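Local structure of 3-hydroxyisobutyryl-CoA hydrolase (Mycobacterium thermoresistibile, 4HDT) at residues P107-M112 / D196-A201. The protein probably hydrolyses 3-hydroxy-2-methylpropanoyl-CoA to 3-hydroxy-2-methylpropanoate and free CoA, and binds zinc ions. Numbering follows the deposited sequence.
With ZN (zinc ion), chain F.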
ATOM      1  N   PRO A 107      13.683  -5.993 -14.771  1.00 13.75           N
ATOM      2  CA  PRO A 107      13.501  -4.674 -14.116  1.00 13.15           C
ATOM      3  C   PRO A 107      12.029  -4.236 -14.214  1.00 12.75           C
ATOM      4  O   PRO A 107      11.429  -4.323 -15.284  1.00 13.15           O
ATOM      5  CB  PRO A 107      14.380  -3.756 -14.960  1.00 13.76           C
ATOM      6  CG  PRO A 107      15.476  -4.658 -15.438  1.00 14.47           C
ATOM      7  CD  PRO A 107      14.747  -5.937 -15.782  1.00 14.48           C
ATOM      8  N   TYR A 108      11.503  -3.752 -13.097  1.00 12.17           N
ATOM      9  CA  TYR A 108      10.130  -3.260 -12.996  1.00 11.90           C
ATOM     10  C   TYR A 108      10.293  -1.900 -12.310  1.00 11.55           C
ATOM     11  O   TYR A 108      10.613  -1.805 -11.110  1.00 11.10           O
ATOM     12  CB  TYR A 108       9.249  -4.219 -12.183  1.00 11.64           C
ATOM     13  CG  TYR A 108       7.790  -3.828 -11.991  1.00 11.28           C
ATOM     14  CD1 TYR A 108       7.420  -2.872 -11.066  1.00 10.85           C
ATOM     15  CD2 TYR A 108       6.766  -4.476 -12.689  1.00 11.75           C
ATOM     16  CE1 TYR A 108       6.085  -2.535 -10.854  1.00 10.74           C
ATOM     17  CE2 TYR A 108       5.454  -4.141 -12.500  1.00 11.39           C
ATOM     18  CZ  TYR A 108       5.098  -3.196 -11.561  1.00 11.06           C
ATOM     19  OH  TYR A 108       3.770  -2.861 -11.342  1.00 11.52           O
ATOM     20  N   VAL A 109      10.052  -0.873 -13.111  1.00 11.85           N
ATOM     21  CA  VAL A 109      10.243   0.506 -12.706  1.00 11.88           C
ATOM     22  C   VAL A 109       8.879   1.093 -12.370  1.00 11.44           C
ATOM     23  O   VAL A 109       7.951   1.032 -13.176  1.00 11.81           O
ATOM     24  CB  VAL A 109      10.874   1.327 -13.859  1.00 12.60           C
ATOM     25  CG1 VAL A 109      11.060   2.768 -13.461  1.00 12.79           C
ATOM     26  CG2 VAL A 109      12.174   0.687 -14.364  1.00 13.25           C
ATOM     27  N   SER A 110       8.713   1.613 -11.166  1.00 10.85           N
ATOM     28  CA  SER A 110       7.407   2.204 -10.817  1.00 10.79           C
ATOM     29  C   SER A 110       7.593   3.671 -10.545  1.00 11.07           C
ATOM     30  O   SER A 110       8.576   4.088  -9.902  1.00 11.37           O
ATOM     31  CB  SER A 110       6.782   1.539  -9.646  1.00 10.54           C
ATOM     32  OG  SER A 110       7.651   1.583  -8.532  1.00 10.48           O
ATOM     33  N   ILE A 111       6.701   4.470 -11.123  1.00 11.10           N
ATOM     34  CA  ILE A 111       6.732   5.928 -10.943  1.00 11.76           C
ATOM     35  C   ILE A 111       5.678   6.343  -9.933  1.00 11.10           C
ATOM     36  O   ILE A 111       4.540   6.668 -10.264  1.00 11.37           O
ATOM     37  CB  ILE A 111       6.546   6.708 -12.268  1.00 12.64           C
ATOM     38  CG1 ILE A 111       7.466   6.180 -13.378  1.00 13.64           C
ATOM     39  CG2 ILE A 111       6.710   8.212 -12.032  1.00 13.30           C
ATOM     40  CD1 ILE A 111       8.922   6.299 -13.081  1.00 13.84           C
ATOM     41  N   MET A 112       6.094   6.309  -8.666  1.00 10.53           N
ATOM     42  CA  MET A 112       5.193   6.565  -7.541  1.00 10.19           C
ATOM     43  C   MET A 112       5.227   8.070  -7.236  1.00 10.46           C
ATOM     44  O   MET A 112       5.628   8.534  -6.171  1.00 10.28           O
ATOM     45  CB  MET A 112       5.639   5.681  -6.356  1.00  9.88           C
ATOM     46  CG  MET A 112       5.313   4.199  -6.575  1.00  9.87           C
ATOM     47  SD  MET A 112       5.597   3.165  -5.131  1.00  9.83           S
ATOM     48  CE  MET A 112       7.371   3.165  -5.182  1.00  9.96           C
ATOM     49  N   ASP A 196       9.062  13.036 -16.713  1.00 27.52           N
ATOM     50  CA  ASP A 196       8.819  12.918 -18.087  1.00 27.20           C
ATOM     51  C   ASP A 196      10.149  12.699 -18.810  1.00 26.04           C
ATOM     52  O   ASP A 196      10.234  11.795 -19.616  1.00 25.45           O
ATOM     53  CB  ASP A 196       8.073  14.193 -18.468  1.00 28.19           C
ATOM     54  CG  ASP A 196       7.010  14.509 -17.423  1.00 28.64           C
ATOM     55  OD1 ASP A 196       6.068  13.672 -17.360  1.00 29.89           O
ATOM     56  OD2 ASP A 196       7.159  15.447 -16.581  1.00 26.24           O
ATOM     57  N   GLU A 197      11.182  13.479 -18.473  1.00 26.22           N
ATOM     58  CA  GLU A 197      12.503  13.284 -19.090  1.00 26.34           C
ATOM     59  C   GLU A 197      13.043  11.924 -18.667  1.00 25.35           C
ATOM     60  O   GLU A 197      13.648  11.222 -19.463  1.00 25.64           O
ATOM     61  CB  GLU A 197      13.522  14.384 -18.695  1.00 27.10           C
ATOM     62  N   PHE A 198      12.805  11.576 -17.409  1.00 24.77           N
ATOM     63  CA  PHE A 198      13.273  10.316 -16.845  1.00 23.45           C
ATOM     64  C   PHE A 198      12.613   9.139 -17.530  1.00 23.16           C
ATOM     65  O   PHE A 198      13.272   8.185 -17.935  1.00 21.98           O
ATOM     66  CB  PHE A 198      13.019  10.229 -15.334  1.00 22.50           C
ATOM     67  CG  PHE A 198      13.316   8.859 -14.757  1.00 21.29           C
ATOM     68  CD1 PHE A 198      14.640   8.478 -14.518  1.00 21.21           C
ATOM     69  CD2 PHE A 198      12.310   7.950 -14.513  1.00 20.43           C
ATOM     70  CE1 PHE A 198      14.927   7.212 -14.028  1.00 20.79           C
ATOM     71  CE2 PHE A 198      12.584   6.675 -14.015  1.00 20.17           C
ATOM     72  CZ  PHE A 198      13.900   6.313 -13.777  1.00 19.92           C
ATOM     73  N   THR A 199      11.288   9.192 -17.648  1.00 24.09           N
ATOM     74  CA  THR A 199      10.589   8.150 -18.337  1.00 24.90           C
ATOM     75  C   THR A 199      11.057   8.012 -19.794  1.00 25.86           C
ATOM     76  O   THR A 199      11.263   6.904 -20.286  1.00 24.99           O
ATOM     77  CB  THR A 199       9.049   8.376 -18.241  1.00 26.47           C
ATOM     78  OG1 THR A 199       8.644   8.159 -16.884  1.00 28.19           O
ATOM     79  CG2 THR A 199       8.318   7.445 -19.127  1.00 27.97           C
ATOM     80  N   ARG A 200      11.192   9.136 -20.503  1.00 25.90           N
ATOM     81  CA  ARG A 200      11.686   9.100 -21.875  1.00 27.16           C
ATOM     82  C   ARG A 200      13.072   8.454 -21.945  1.00 25.81           C
ATOM     83  O   ARG A 200      13.357   7.743 -22.902  1.00 27.32           O
ATOM     84  CB  ARG A 200      11.713  10.508 -22.502  1.00 29.16           C
ATOM     85  CG  ARG A 200      10.310  11.113 -22.666  1.00 29.90           C
ATOM     86  CD  ARG A 200      10.292  12.437 -23.413  1.00 32.19           C
ATOM     87  NE  ARG A 200      10.926  13.578 -22.720  1.00 33.25           N
ATOM     88  CZ  ARG A 200      10.301  14.476 -21.942  1.00 33.84           C
ATOM     89  NH1 ARG A 200       9.004  14.379 -21.645  1.00 33.89           N
ATOM     90  NH2 ARG A 200      10.996  15.459 -21.396  1.00 34.78           N
ATOM     91  N   ALA A 201      13.913   8.716 -20.943  1.00 24.27           N
ATOM     92  CA  ALA A 201      15.293   8.171 -20.913  1.00 24.10           C
ATOM     93  C   ALA A 201      15.333   6.663 -20.643  1.00 23.24           C
ATOM     94  O   ALA A 201      16.197   5.972 -21.160  1.00 23.21           O
ATOM     95  CB  ALA A 201      16.158   8.912 -19.897  1.00 23.91           C
TER
HETATM   96 ZN    ZN F 404       8.944  16.658 -17.679  1.00 42.86          ZN
HETATM   97  O   HOH W   1      11.033  16.237 -17.178  1.00 29.54           O
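In this crotonase-like fold, helix 195-205 packs against one face of the mixed sheet, over strand 108-112, which lies between strands 56-61 and 129-132. The short axes run nearly antiparallel, at 168° and 11.1 Å at closest approach, a separation bridged by side chains from both elements. Val109 and Ile111, two residues apart on the strand, point their CB atoms toward the helix and meet the Phe198 ring at its edge, near the ring plane. Ile111 CD1 lies 3.8 Å from Phe198 CE2, whereas Val109 CG1 is 4.2 Å from that same carbon. With CG anti to the backbone N (chi1 172°), Phe198 extends its ring toward the strand; Ala210 and Leu211 of helix 207-214 also touch this side chain. Asp196, at the start of the segment, is a zinc-binding residue, but its modelled bond to the metal is doubtful because Asp196 CB sits only 2.7 Å from the zinc ion. Thr199 adds a looser contact, its OG1 4.2 Å from Ile111 CG1, and also touches Leu58 of strand 56-61. The same Thr199 OG1 is hydrogen-bonded to Ile195 O, one turn earlier, a polar partner within its own helix.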